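Local coordinates for protein beta-agarase AgaA (Microbulbifer thermotolerans, PDB 3WZ1) that cleaves the beta-1,4-galactosidic linkages of agarose in endo fashion, giving neoagarotetraose as the main product, through the family 16 glycoside hydrolase domain described here, at residues 97-102 with 271-276; 116-121 with 235-240; 196-201 with 210-215. All coordinates share one frame; numbering follows the deposited sequence.

Contact 1 of 3, residues 97-102 with 271-276; sequences PLTYPV and FYKPVP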
loop_
_atom_site.group_PDB
_atom_site.type_symbol
_atom_site.label_atom_id
_atom_site.label_comp_id
_atom_site.label_asym_id
_atom_site.label_seq_id
_atom_site.Cartn_x
_atom_site.Cartn_y
_atom_site.Cartn_z
ATOM N N PRO A 97 -2.566 -2.966 -14.668
ATOM C CA PRO A 97 -1.762 -1.931 -14.050
ATOM C C PRO A 97 -2.242 -0.529 -14.381
ATOM O O PRO A 97 -3.081 -0.341 -15.287
ATOM C CB PRO A 97 -0.397 -2.160 -14.674
ATOM C CG PRO A 97 -0.728 -2.581 -16.075
ATOM C CD PRO A 97 -2.007 -3.367 -15.981
ATOM N N LEU A 98 -1.705 0.430 -13.631
ATOM C CA LEU A 98 -1.947 1.849 -13.832
ATOM C C LEU A 98 -0.696 2.515 -14.354
ATOM O O LEU A 98 0.422 1.998 -14.191
ATOM C CB LEU A 98 -2.307 2.506 -12.511
ATOM C CG LEU A 98 -3.500 1.907 -11.791
ATOM C CD1 LEU A 98 -3.702 2.595 -10.484
ATOM C CD2 LEU A 98 -4.751 1.979 -12.637
ATOM N N THR A 99 -0.897 3.663 -14.999
ATOM C CA THR A 99 0.201 4.496 -15.470
ATOM C C THR A 99 -0.035 5.942 -15.082
ATOM O O THR A 99 -1.170 6.377 -14.963
ATOM C CB THR A 99 0.356 4.447 -17.003
ATOM O OG1 THR A 99 -0.925 4.672 -17.638
ATOM C CG2 THR A 99 1.000 3.104 -17.441
ATOM N N TYR A 100 1.042 6.689 -14.912
ATOM C CA TYR A 100 0.940 8.127 -14.687
ATOM C C TYR A 100 0.317 8.777 -15.924
ATOM O O TYR A 100 0.423 8.233 -17.020
ATOM C CB TYR A 100 2.307 8.748 -14.419
ATOM C CG TYR A 100 3.184 8.845 -15.647
ATOM C CD1 TYR A 100 3.058 9.920 -16.515
ATOM C CD2 TYR A 100 4.136 7.875 -15.942
ATOM C CE1 TYR A 100 3.843 10.022 -17.647
ATOM C CE2 TYR A 100 4.901 7.955 -17.098
ATOM C CZ TYR A 100 4.755 9.051 -17.937
ATOM O OH TYR A 100 5.554 9.182 -19.069
ATOM N N PRO A 101 -0.357 9.917 -15.746
ATOM C CA PRO A 101 -0.714 10.540 -14.485
ATOM C C PRO A 101 -1.918 9.856 -13.847
ATOM O O PRO A 101 -2.897 9.532 -14.533
ATOM C CB PRO A 101 -1.083 11.971 -14.887
ATOM C CG PRO A 101 -1.603 11.831 -16.291
ATOM C CD PRO A 101 -0.866 10.671 -16.909
ATOM N N VAL A 102 -1.849 9.656 -12.534
ATOM C CA VAL A 102 -2.932 9.016 -11.831
ATOM C C VAL A 102 -2.862 9.344 -10.352
ATOM O O VAL A 102 -1.772 9.401 -9.790
ATOM C CB VAL A 102 -2.910 7.474 -12.058
ATOM C CG1 VAL A 102 -1.618 6.856 -11.523
ATOM C CG2 VAL A 102 -4.142 6.808 -11.466
ATOM N N PHE A 271 -8.951 5.397 -7.702
ATOM C CA PHE A 271 -7.946 5.857 -8.626
ATOM C C PHE A 271 -8.606 6.830 -9.570
ATOM O O PHE A 271 -9.712 6.553 -10.046
ATOM C CB PHE A 271 -7.377 4.666 -9.413
ATOM C CG PHE A 271 -6.993 3.497 -8.553
ATOM C CD1 PHE A 271 -7.921 2.540 -8.226
ATOM C CD2 PHE A 271 -5.705 3.369 -8.063
ATOM C CE1 PHE A 271 -7.579 1.472 -7.401
ATOM C CE2 PHE A 271 -5.360 2.302 -7.250
ATOM C CZ PHE A 271 -6.290 1.365 -6.929
ATOM N N TYR A 272 -7.943 7.954 -9.854
ATOM C CA TYR A 272 -8.495 8.943 -10.795
ATOM C C TYR A 272 -7.461 9.358 -11.815
ATOM O O TYR A 272 -6.273 9.508 -11.490
ATOM C CB TYR A 272 -8.986 10.208 -10.059
ATOM C CG TYR A 272 -10.159 9.997 -9.123
ATOM C CD1 TYR A 272 -9.960 9.562 -7.829
ATOM C CD2 TYR A 272 -11.483 10.229 -9.540
ATOM C CE1 TYR A 272 -11.020 9.354 -6.969
ATOM C CE2 TYR A 272 -12.542 10.021 -8.674
ATOM C CZ TYR A 272 -12.303 9.590 -7.390
ATOM O OH TYR A 272 -13.381 9.388 -6.528
ATOM N N LYS A 273 -7.951 9.607 -13.033
ATOM C CA LYS A 273 -7.143 10.087 -14.133
ATOM C C LYS A 273 -7.542 11.521 -14.451
ATOM O O LYS A 273 -8.728 11.832 -14.473
ATOM C CB LYS A 273 -7.387 9.229 -15.363
ATOM C CG LYS A 273 -7.084 7.763 -15.147
ATOM C CD LYS A 273 -5.599 7.502 -15.041
ATOM C CE LYS A 273 -4.863 7.678 -16.359
ATOM N NZ LYS A 273 -3.411 7.346 -16.225
ATOM N N PRO A 274 -6.560 12.387 -14.697
ATOM C CA PRO A 274 -6.907 13.756 -15.050
ATOM C C PRO A 274 -7.240 13.818 -16.544
ATOM O O PRO A 274 -6.458 13.338 -17.382
ATOM C CB PRO A 274 -5.637 14.528 -14.684
ATOM C CG PRO A 274 -4.532 13.563 -14.944
ATOM C CD PRO A 274 -5.098 12.188 -14.642
ATOM N N VAL A 275 -8.411 14.368 -16.870
ATOM C CA VAL A 275 -8.909 14.408 -18.235
ATOM C C VAL A 275 -9.478 15.792 -18.527
ATOM O O VAL A 275 -9.915 16.485 -17.623
ATOM C CB VAL A 275 -9.968 13.328 -18.495
ATOM C CG1 VAL A 275 -9.401 11.936 -18.193
ATOM C CG2 VAL A 275 -11.226 13.587 -17.687
ATOM N N PRO A 276 -9.419 16.225 -19.788
ATOM C CA PRO A 276 -10.049 17.490 -20.134
ATOM C C PRO A 276 -11.525 17.567 -19.732
ATOM O O PRO A 276 -12.268 16.594 -19.854
ATOM C CB PRO A 276 -9.935 17.505 -21.662
ATOM C CG PRO A 276 -8.749 16.673 -21.954
ATOM C CD PRO A 276 -8.828 15.564 -20.960
HETATM O O HOH W 1 -3.781 4.428 -15.497
HETATM O O HOH W 2 -2.045 7.478 -18.568
#

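Contact 2 of 3, residues 116-121 with 235-240; sequences ASDFWF and IINMED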
loop_
_atom_site.group_PDB
_atom_site.type_symbol
_atom_site.label_atom_id
_atom_site.label_comp_id
_atom_site.label_asym_id
_atom_site.label_seq_id
_atom_site.Cartn_x
_atom_site.Cartn_y
_atom_site.Cartn_z
ATOM N N ALA A 116 4.174 -4.844 8.316
ATOM C CA ALA A 116 3.773 -3.752 7.430
ATOM C C ALA A 116 2.344 -3.959 6.943
ATOM O O ALA A 116 2.010 -5.055 6.489
ATOM C CB ALA A 116 4.713 -3.684 6.229
ATOM N N SER A 117 1.507 -2.918 7.055
ATOM C CA SER A 117 0.212 -2.817 6.383
ATOM C C SER A 117 0.455 -1.953 5.155
ATOM O O SER A 117 0.929 -0.809 5.278
ATOM C CB SER A 117 -0.866 -2.186 7.282
ATOM O OG SER A 117 -1.125 -2.972 8.440
ATOM N N ASP A 118 0.180 -2.499 3.966
ATOM C CA ASP A 118 0.628 -1.890 2.705
ATOM C C ASP A 118 -0.479 -1.645 1.681
ATOM O O ASP A 118 -1.379 -2.473 1.499
ATOM C CB ASP A 118 1.689 -2.756 2.018
ATOM C CG ASP A 118 2.879 -3.063 2.904
ATOM O OD1 ASP A 118 3.351 -2.134 3.600
ATOM O OD2 ASP A 118 3.385 -4.233 2.866
ATOM N N PHE A 119 -0.353 -0.515 0.983
ATOM C CA PHE A 119 -1.093 -0.204 -0.249
ATOM C C PHE A 119 -0.039 0.384 -1.150
ATOM O O PHE A 119 0.510 1.458 -0.868
ATOM C CB PHE A 119 -2.230 0.779 0.010
ATOM C CG PHE A 119 -2.893 1.315 -1.241
ATOM C CD1 PHE A 119 -3.447 0.470 -2.195
ATOM C CD2 PHE A 119 -2.982 2.697 -1.428
ATOM C CE1 PHE A 119 -4.096 1.008 -3.324
ATOM C CE2 PHE A 119 -3.613 3.224 -2.549
ATOM C CZ PHE A 119 -4.179 2.386 -3.477
ATOM N N TRP A 120 0.320 -0.365 -2.191
ATOM C CA TRP A 120 1.525 -0.029 -2.936
ATOM C C TRP A 120 1.437 -0.518 -4.380
ATOM O O TRP A 120 0.468 -1.159 -4.770
ATOM C CB TRP A 120 2.757 -0.585 -2.226
ATOM C CG TRP A 120 2.827 -2.069 -2.137
ATOM C CD1 TRP A 120 1.980 -2.901 -1.465
ATOM C CD2 TRP A 120 3.847 -2.909 -2.695
ATOM N NE1 TRP A 120 2.408 -4.193 -1.563
ATOM C CE2 TRP A 120 3.544 -4.233 -2.329
ATOM C CE3 TRP A 120 4.974 -2.664 -3.464
ATOM C CZ2 TRP A 120 4.339 -5.319 -2.707
ATOM C CZ3 TRP A 120 5.755 -3.739 -3.858
ATOM C CH2 TRP A 120 5.435 -5.052 -3.474
ATOM N N PHE A 121 2.471 -0.161 -5.145
ATOM C CA PHE A 121 2.491 -0.297 -6.591
ATOM C C PHE A 121 3.819 -0.811 -7.061
ATOM O O PHE A 121 4.844 -0.383 -6.578
ATOM C CB PHE A 121 2.173 1.077 -7.225
ATOM C CG PHE A 121 0.794 1.517 -6.888
ATOM C CD1 PHE A 121 -0.275 1.158 -7.711
ATOM C CD2 PHE A 121 0.536 2.117 -5.673
ATOM C CE1 PHE A 121 -1.584 1.444 -7.333
ATOM C CE2 PHE A 121 -0.764 2.389 -5.289
ATOM C CZ PHE A 121 -1.810 2.053 -6.120
ATOM N N ILE A 235 -1.266 -3.243 -5.226
ATOM C CA ILE A 235 -1.125 -4.366 -4.318
ATOM C C ILE A 235 -1.564 -3.919 -2.936
ATOM O O ILE A 235 -1.174 -2.851 -2.448
ATOM C CB ILE A 235 0.340 -4.871 -4.272
ATOM C CG1 ILE A 235 0.860 -5.147 -5.700
ATOM C CG2 ILE A 235 0.461 -6.093 -3.389
ATOM C CD1 ILE A 235 2.358 -5.387 -5.761
ATOM N N ILE A 236 -2.375 -4.757 -2.312
ATOM C CA ILE A 236 -2.814 -4.526 -0.935
ATOM C C ILE A 236 -2.386 -5.760 -0.174
ATOM O O ILE A 236 -2.815 -6.863 -0.496
ATOM C CB ILE A 236 -4.326 -4.326 -0.826
ATOM C CG1 ILE A 236 -4.803 -3.177 -1.737
ATOM C CG2 ILE A 236 -4.685 -4.045 0.639
ATOM C CD1 ILE A 236 -6.285 -3.237 -2.052
ATOM N N ASN A 237 -1.527 -5.605 0.823
ATOM C CA ASN A 237 -1.061 -6.763 1.550
ATOM C C ASN A 237 -0.673 -6.418 2.966
ATOM O O ASN A 237 -0.734 -5.245 3.359
ATOM C CB ASN A 237 0.090 -7.463 0.794
ATOM C CG ASN A 237 1.421 -6.747 0.911
ATOM O OD1 ASN A 237 1.656 -5.984 1.849
ATOM N ND2 ASN A 237 2.317 -7.008 -0.026
ATOM N N MET A 238 -0.285 -7.437 3.733
ATOM C CA MET A 238 0.662 -7.230 4.817
ATOM C C MET A 238 1.950 -7.936 4.462
ATOM O O MET A 238 1.967 -8.866 3.659
ATOM C CB MET A 238 0.176 -7.735 6.167
ATOM C CG MET A 238 -0.777 -6.787 6.882
ATOM S SD MET A 238 -1.114 -7.223 8.588
ATOM C CE MET A 238 -2.338 -8.482 8.411
ATOM N N GLU A 239 3.029 -7.473 5.078
ATOM C CA GLU A 239 4.357 -8.076 4.927
ATOM C C GLU A 239 5.060 -8.180 6.264
ATOM O O GLU A 239 5.067 -7.232 7.063
ATOM C CB GLU A 239 5.229 -7.257 3.987
ATOM C CG GLU A 239 4.773 -7.309 2.536
ATOM C CD GLU A 239 5.563 -6.405 1.606
ATOM O OE1 GLU A 239 6.602 -5.832 2.043
ATOM O OE2 GLU A 239 5.131 -6.255 0.429
ATOM N N ASP A 240 5.710 -9.314 6.475
ATOM C CA ASP A 240 6.773 -9.424 7.462
ATOM C C ASP A 240 8.029 -9.100 6.662
ATOM O O ASP A 240 8.415 -9.874 5.774
ATOM C CB ASP A 240 6.819 -10.832 8.052
ATOM C CG ASP A 240 7.953 -11.011 9.009
ATOM O OD1 ASP A 240 7.768 -10.734 10.226
ATOM O OD2 ASP A 240 9.047 -11.366 8.529
#

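Contact 3 of 3, residues 196-201 with 210-215; sequences PWHLEY and TVSGQD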
loop_
_atom_site.group_PDB
_atom_site.type_symbol
_atom_site.label_atom_id
_atom_site.label_comp_id
_atom_site.label_asym_id
_atom_site.label_seq_id
_atom_site.Cartn_x
_atom_site.Cartn_y
_atom_site.Cartn_z
ATOM N N PRO A 196 7.087 10.705 -14.338
ATOM C CA PRO A 196 8.121 9.835 -13.804
ATOM C C PRO A 196 9.026 10.475 -12.754
ATOM O O PRO A 196 9.781 9.763 -12.112
ATOM C CB PRO A 196 8.944 9.476 -15.053
ATOM C CG PRO A 196 7.941 9.514 -16.156
ATOM C CD PRO A 196 7.092 10.713 -15.805
ATOM N N TRP A 197 8.979 11.796 -12.615
ATOM C CA TRP A 197 9.843 12.518 -11.702
ATOM C C TRP A 197 9.088 13.299 -10.631
ATOM O O TRP A 197 9.678 14.170 -9.969
ATOM C CB TRP A 197 10.739 13.474 -12.492
ATOM C CG TRP A 197 11.535 12.769 -13.526
ATOM C CD1 TRP A 197 11.361 12.827 -14.876
ATOM C CD2 TRP A 197 12.605 11.851 -13.299
ATOM N NE1 TRP A 197 12.281 12.031 -15.505
ATOM C CE2 TRP A 197 13.050 11.410 -14.559
ATOM C CE3 TRP A 197 13.243 11.373 -12.159
ATOM C CZ2 TRP A 197 14.101 10.506 -14.704
ATOM C CZ3 TRP A 197 14.271 10.455 -12.315
ATOM C CH2 TRP A 197 14.699 10.052 -13.573
ATOM N N HIS A 198 7.808 12.995 -10.398
ATOM C CA HIS A 198 7.031 13.812 -9.485
ATOM C C HIS A 198 5.915 13.040 -8.811
ATOM O O HIS A 198 4.969 12.601 -9.463
ATOM C CB HIS A 198 6.471 15.012 -10.231
ATOM C CG HIS A 198 5.849 16.031 -9.336
ATOM N ND1 HIS A 198 6.554 17.102 -8.832
ATOM C CD2 HIS A 198 4.589 16.152 -8.860
ATOM C CE1 HIS A 198 5.758 17.833 -8.078
ATOM N NE2 HIS A 198 4.559 17.282 -8.079
ATOM N N LEU A 199 6.067 12.881 -7.504
ATOM C CA LEU A 199 5.069 12.278 -6.613
ATOM C C LEU A 199 4.621 13.260 -5.546
ATOM O O LEU A 199 5.451 13.965 -4.941
ATOM C CB LEU A 199 5.696 11.087 -5.892
ATOM C CG LEU A 199 6.294 9.974 -6.752
ATOM C CD1 LEU A 199 6.901 8.938 -5.841
ATOM C CD2 LEU A 199 5.261 9.321 -7.650
ATOM N N GLU A 200 3.316 13.276 -5.269
ATOM C CA GLU A 200 2.759 14.047 -4.157
ATOM C C GLU A 200 2.005 13.135 -3.213
ATOM O O GLU A 200 1.142 12.373 -3.654
ATOM C CB GLU A 200 1.816 15.143 -4.651
ATOM C CG GLU A 200 2.487 16.182 -5.541
ATOM C CD GLU A 200 1.516 17.048 -6.316
ATOM O OE1 GLU A 200 0.286 16.851 -6.267
ATOM O OE2 GLU A 200 2.024 17.967 -7.020
ATOM N N TYR A 201 2.309 13.223 -1.919
ATOM C CA TYR A 201 1.633 12.405 -0.903
ATOM C C TYR A 201 0.606 13.203 -0.120
ATOM O O TYR A 201 0.915 14.307 0.370
ATOM C CB TYR A 201 2.639 11.813 0.078
ATOM C CG TYR A 201 3.575 10.795 -0.562
ATOM C CD1 TYR A 201 4.675 11.201 -1.297
ATOM C CD2 TYR A 201 3.342 9.425 -0.441
ATOM C CE1 TYR A 201 5.510 10.279 -1.892
ATOM C CE2 TYR A 201 4.193 8.493 -1.031
ATOM C CZ TYR A 201 5.274 8.921 -1.758
ATOM O OH TYR A 201 6.140 8.031 -2.375
ATOM N N THR A 210 6.170 16.268 -1.052
ATOM C CA THR A 210 6.368 16.242 -2.487
ATOM C C THR A 210 7.747 15.674 -2.742
ATOM O O THR A 210 8.733 16.122 -2.146
ATOM C CB THR A 210 6.232 17.649 -3.101
ATOM O OG1 THR A 210 4.910 18.133 -2.877
ATOM C CG2 THR A 210 6.501 17.612 -4.585
ATOM N N VAL A 211 7.823 14.680 -3.617
ATOM C CA VAL A 211 9.068 14.043 -3.982
ATOM C C VAL A 211 9.259 14.275 -5.478
ATOM O O VAL A 211 8.577 13.662 -6.294
ATOM C CB VAL A 211 9.011 12.541 -3.645
ATOM C CG1 VAL A 211 10.273 11.826 -4.115
ATOM C CG2 VAL A 211 8.809 12.365 -2.141
ATOM N N SER A 212 10.186 15.167 -5.837
ATOM C CA SER A 212 10.241 15.691 -7.194
ATOM C C SER A 212 11.692 15.873 -7.647
ATOM O O SER A 212 12.486 16.454 -6.919
ATOM C CB SER A 212 9.497 17.019 -7.272
ATOM O OG SER A 212 9.269 17.390 -8.632
ATOM N N GLY A 213 12.003 15.388 -8.847
ATOM C CA GLY A 213 13.333 15.552 -9.450
ATOM C C GLY A 213 14.207 14.321 -9.320
ATOM O O GLY A 213 14.063 13.536 -8.380
ATOM N N GLN A 214 15.130 14.170 -10.270
ATOM C CA GLN A 214 16.011 13.002 -10.340
ATOM C C GLN A 214 16.843 12.788 -9.081
ATOM O O GLN A 214 17.112 11.644 -8.713
ATOM C CB GLN A 214 16.934 13.112 -11.552
ATOM C CG GLN A 214 17.700 11.840 -11.877
ATOM C CD GLN A 214 18.355 11.912 -13.245
ATOM O OE1 GLN A 214 18.567 13.005 -13.776
ATOM N NE2 GLN A 214 18.662 10.751 -13.831
ATOM N N ASP A 215 17.251 13.876 -8.426
ATOM C CA ASP A 215 18.142 13.766 -7.271
ATOM C C ASP A 215 17.503 13.018 -6.110
ATOM O O ASP A 215 18.211 12.435 -5.294
ATOM C CB ASP A 215 18.608 15.142 -6.791
ATOM C CG ASP A 215 19.559 15.804 -7.753
ATOM O OD1 ASP A 215 20.009 15.135 -8.716
ATOM O OD2 ASP A 215 19.866 17.003 -7.538
HETATM O O HOH W 3 10.276 17.177 -11.337
#

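Contact 1 of 3, residues 97-102 with 271-276
V102 and K273 bring the two backbones together, their CA atoms 4.9 Å apart, where the loop 97-101 runs into strand 102-109 beside strand 264-276. The peptide bond before P101 is cis and turns the chain there. Next to it the CA of V102 makes a CA-H...O contact with the O of Y272, at 3.4 Å; the pairing proper continues one step on, where Y272 bonds to Y103. K273 carries the contact. Its chain folds at chi2 and chi3 (-72° and -70°), which curls the ammonium back over the loop, and CD passes over CG2 of V102. NZ donates to the O of P101 at 2.8 Å, coming from above the carbonyl plane, and lies 2.7 Å from the O of T99. Two waters also meet NZ: one accepts from NZ and from the N of T99, the other accepts from NZ and donates to the O of Y100. NZ thus binds the P101 carbonyl directly, and the waters carry its reach to T99 and Y100. Beyond it, CG of P101 meets CG of P274 at 3.7 Å, and both prolines touch Y192. On the inner side L98 crosses F271 at about a right angle, its CD1 3.2 Å from CD2 of the ring. Within the beta-jelly roll of family 16, this is the point where a connecting loop enters a strand paired with 264-276, away from the predicted catalytic residues.

Contact 2 of 3, residues 116-121 with 235-240
The indole of W120 takes I235 over one face: CB of I235 stands 3.8 Å from the centroid of the five-membered ring, a CH-pi contact, and its CD1 lies 3.6 Å from CZ2 of W120. The N237 amide is at the indole edge near NE1, and the E239 carboxylate stands almost perpendicular to the ring (88°), OE2 3.4 Å from CZ2. With CG between the backbone N and carbonyl carbon (chi1 64°), the indole reaches across to strand 235-239. An alanine in place of W120 would probably leave the flank of I235 uncovered and the N237 amide without its indole neighbour. On the other side of the sheet, CG1 of I236 comes to the edge of the F119 ring at 3.9 Å, and CE2 of F121, from the same strand, lies over one face of that ring, offset toward its rim. Six backbone hydrogen bonds join the antiparallel strands. E239 also accepts from Q241. W120 touches E129, the predicted nucleophile, and D118 touches E134, the predicted proton donor, so this mixed face of indole, amide and acids lies beside the predicted catalytic pair. OD2 of D118 and OE2 of E239 are 3.6 Å apart; two acids so close would probably repel each other unless one holds a proton.

Contact 3 of 3, residues 196-201 with 210-215
L199 and V211 form the close-knit part of this contact, exchanging two nearly straight backbone bonds across the antiparallel hairpin, N of L199 to O of V211 at 2.9 Å and N of V211 to O of L199 at 2.8 Å. Their side chains share the buried face with Y201, whose CE1 touches CG2 of V211 at 3.9 Å; I216 and I217 of the following helix also pack on V211, and the Y201 hydroxyl bonds to the O of S153. The looser, solvent side lies at T210, S212 and Q214. H198 shares a face with T210 and S212 yet is itself buried. Its imidazole, with CG anti to the backbone N (chi1 -170°), is held in its own plane at two points of its edge: ND1 shares a 2.7 Å hydrogen bond with OG of S212, and NE2 donates to OE2 of E200 at 2.8 Å. E200 uses its other oxygen, OE1, on the Y202 hydroxyl, and a water joins OG of S212. Farther along, G213 N bonds to the O of W197 at 2.9 Å, and G213 takes the N-cap position of helix 214-217. W197 lies alongside the exposed Q214, and also touches I217. Held at both nitrogens, the imidazole cannot easily turn; the E200 carboxylate would probably stabilise a positive charge on the ring, though the ND1-S212 bond leaves its protonation open.

Overall arrangement
Contact 2 is the core of the three, every touching residue buried, whereas contacts 1 and 3 lie nearer the outside, their centres about 17 and 18 Å from the centre of the chain. Contacts 1 and 2 meet directly: F271 and L98 pack on F121, and F271 also touches F119, so one aromatic cluster joins strands 116-123 and 264-276. Contacts 1 and 3 meet where Y100 packs on P196, and contacts 2 and 3 do not touch. Their chemistry follows their place: acids and an indole beside the predicted catalytic residues in 116-121 with 235-240, a lysine with waters in contact 1, and a buried histidine bonded to a partly exposed carboxylate on the more exposed face of contact 3.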